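PDB 1LUR: aldose 1-epimerase, which probably interconverts the alpha and beta anomers of aldose sugars such as galactose, as a nematode homologue of the GalM mutarotases. Local coordinates for residues I265-T270 / L300-Q305. Residues are numbered along the deposited sequence; the frame is centred on the assembly and turned at random.
Sequences IELSIT and LAIEPQ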
loop_
_atom_site.group_PDB
_atom_site.type_symbol
_atom_site.label_atom_id
_atom_site.label_comp_id
_atom_site.label_asym_id
_atom_site.label_seq_id
_atom_site.Cartn_x
_atom_site.Cartn_y
_atom_site.Cartn_z
ATOM N N ILE A 265 -16.720 -10.147 -7.439
ATOM C CA ILE A 265 -15.951 -9.963 -6.212
ATOM C C ILE A 265 -15.853 -8.486 -5.849
ATOM O O ILE A 265 -15.606 -7.631 -6.703
ATOM C CB ILE A 265 -14.519 -10.536 -6.343
ATOM C CG1 ILE A 265 -14.578 -12.060 -6.481
ATOM C CG2 ILE A 265 -13.682 -10.146 -5.124
ATOM C CD1 ILE A 265 -13.229 -12.704 -6.680
ATOM N N GLU A 266 -16.056 -8.188 -4.572
ATOM C CA GLU A 266 -15.988 -6.816 -4.103
ATOM C C GLU A 266 -15.010 -6.703 -2.942
ATOM O O GLU A 266 -14.838 -7.643 -2.164
ATOM C CB GLU A 266 -17.377 -6.342 -3.677
ATOM C CG GLU A 266 -17.414 -4.954 -3.073
ATOM C CD GLU A 266 -18.828 -4.430 -2.927
ATOM O OE1 GLU A 266 -19.017 -3.382 -2.274
ATOM O OE2 GLU A 266 -19.753 -5.067 -3.475
ATOM N N LEU A 267 -14.358 -5.549 -2.852
ATOM C CA LEU A 267 -13.387 -5.267 -1.804
ATOM C C LEU A 267 -13.740 -3.926 -1.181
ATOM O O LEU A 267 -13.915 -2.938 -1.892
ATOM C CB LEU A 267 -11.975 -5.196 -2.393
ATOM C CG LEU A 267 -10.914 -4.491 -1.542
ATOM C CD1 LEU A 267 -10.693 -5.289 -0.267
ATOM C CD2 LEU A 267 -9.610 -4.347 -2.316
ATOM N N SER A 268 -13.867 -3.895 0.142
ATOM C CA SER A 268 -14.194 -2.661 0.841
ATOM C C SER A 268 -13.061 -2.434 1.830
ATOM O O SER A 268 -12.529 -3.387 2.402
ATOM C CB SER A 268 -15.526 -2.783 1.589
ATOM O OG SER A 268 -15.401 -3.617 2.726
ATOM N N ILE A 269 -12.696 -1.178 2.032
ATOM C CA ILE A 269 -11.615 -0.850 2.952
ATOM C C ILE A 269 -11.935 0.239 3.966
ATOM O O ILE A 269 -12.667 1.186 3.685
ATOM C CB ILE A 269 -10.355 -0.390 2.166
ATOM C CG1 ILE A 269 -9.809 -1.547 1.335
ATOM C CG2 ILE A 269 -9.297 0.151 3.125
ATOM C CD1 ILE A 269 -8.649 -1.150 0.429
ATOM N N THR A 270 -11.377 0.080 5.157
ATOM C CA THR A 270 -11.553 1.033 6.236
ATOM C C THR A 270 -10.135 1.097 6.795
ATOM O O THR A 270 -9.460 0.073 6.920
ATOM C CB THR A 270 -12.552 0.552 7.309
ATOM O OG1 THR A 270 -12.806 1.629 8.219
ATOM C CG2 THR A 270 -12.009 -0.630 8.085
ATOM N N LEU A 300 -4.796 -2.196 -9.754
ATOM C CA LEU A 300 -4.971 -0.961 -9.015
ATOM C C LEU A 300 -4.248 -1.080 -7.684
ATOM O O LEU A 300 -4.652 -1.863 -6.820
ATOM C CB LEU A 300 -6.452 -0.688 -8.761
ATOM C CG LEU A 300 -6.753 0.572 -7.941
ATOM C CD1 LEU A 300 -6.384 1.804 -8.751
ATOM C CD2 LEU A 300 -8.224 0.613 -7.563
ATOM N N ALA A 301 -3.166 -0.323 -7.531
ATOM C CA ALA A 301 -2.407 -0.352 -6.291
ATOM C C ALA A 301 -3.203 0.493 -5.313
ATOM O O ALA A 301 -3.551 1.634 -5.607
ATOM C CB ALA A 301 -1.018 0.239 -6.497
ATOM N N ILE A 302 -3.518 -0.083 -4.160
ATOM C CA ILE A 302 -4.278 0.618 -3.139
ATOM C C ILE A 302 -3.344 0.718 -1.942
ATOM O O ILE A 302 -3.012 -0.289 -1.314
ATOM C CB ILE A 302 -5.563 -0.162 -2.784
ATOM C CG1 ILE A 302 -6.428 -0.312 -4.042
ATOM C CG2 ILE A 302 -6.331 0.567 -1.704
ATOM C CD1 ILE A 302 -7.757 -1.033 -3.820
ATOM N N GLU A 303 -2.921 1.941 -1.638
ATOM C CA GLU A 303 -2.005 2.184 -0.531
ATOM C C GLU A 303 -2.478 3.155 0.543
ATOM O O GLU A 303 -2.310 4.371 0.406
ATOM C CB GLU A 303 -0.673 2.683 -1.106
ATOM C CG GLU A 303 -0.401 2.167 -2.515
ATOM C CD GLU A 303 0.806 2.805 -3.190
ATOM O OE1 GLU A 303 0.848 2.807 -4.436
ATOM O OE2 GLU A 303 1.714 3.294 -2.490
ATOM N N PRO A 304 -3.094 2.632 1.618
ATOM C CA PRO A 304 -3.572 3.478 2.717
ATOM C C PRO A 304 -2.291 4.021 3.343
ATOM O O PRO A 304 -1.394 3.248 3.661
ATOM C CB PRO A 304 -4.285 2.487 3.626
ATOM C CG PRO A 304 -4.838 1.484 2.643
ATOM C CD PRO A 304 -3.663 1.275 1.712
ATOM N N GLN A 305 -2.201 5.329 3.533
ATOM C CA GLN A 305 -0.979 5.905 4.110
ATOM C C GLN A 305 -1.223 7.347 4.523
ATOM O O GLN A 305 -2.340 7.854 4.411
ATOM C CB GLN A 305 0.096 5.927 3.016
ATOM C CG GLN A 305 -0.360 6.802 1.831
ATOM C CD GLN A 305 0.673 6.990 0.728
ATOM O OE1 GLN A 305 1.075 6.037 0.063
ATOM N NE2 GLN A 305 1.093 8.237 0.517
#
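The apolar interior between two facing sheets of the galactose mutarotase beta-sandwich is where this contact lies. Segment 265-270, part of strand 265-271, belongs to one antiparallel sheet, between strands 256-259 and 327-337. Strand 300-305 belongs to the other, between strands 170-175 and 275-279. No hydrogen bond joins the two segments, so these two strands meet through side chains alone.

Ile302 comes from one side, Leu267 and Ile269 from the other, and all three are buried. Each of the two branches of Ile302 has its own partner. The longer branch points at Leu267, and the two side chains meet end to end, with Ile302 CD1 4.1 Å from Leu267 CD2. Leu267 holds CG anti to its N (chi1 161°), which directs the side chain toward the opposing strand. The short branch of Ile302 receives Ile269, whose side chain slants across it. This approach is the tighter of the two.

Pro304 also faces segment 265-270, but its CG stays 4.7 Å from Ile269 CG2, a looser approach. On its own sheet Ile302 touches Trp175, while Ile269 packs on Leu256 and Tyr333 of the strands beside it. Glu303 points the other way, away from segment 265-270, and touches His172 and His277. At the closest point between the two segments, Ile269 CD1 sits 3.6 Å from Ile302 CG2.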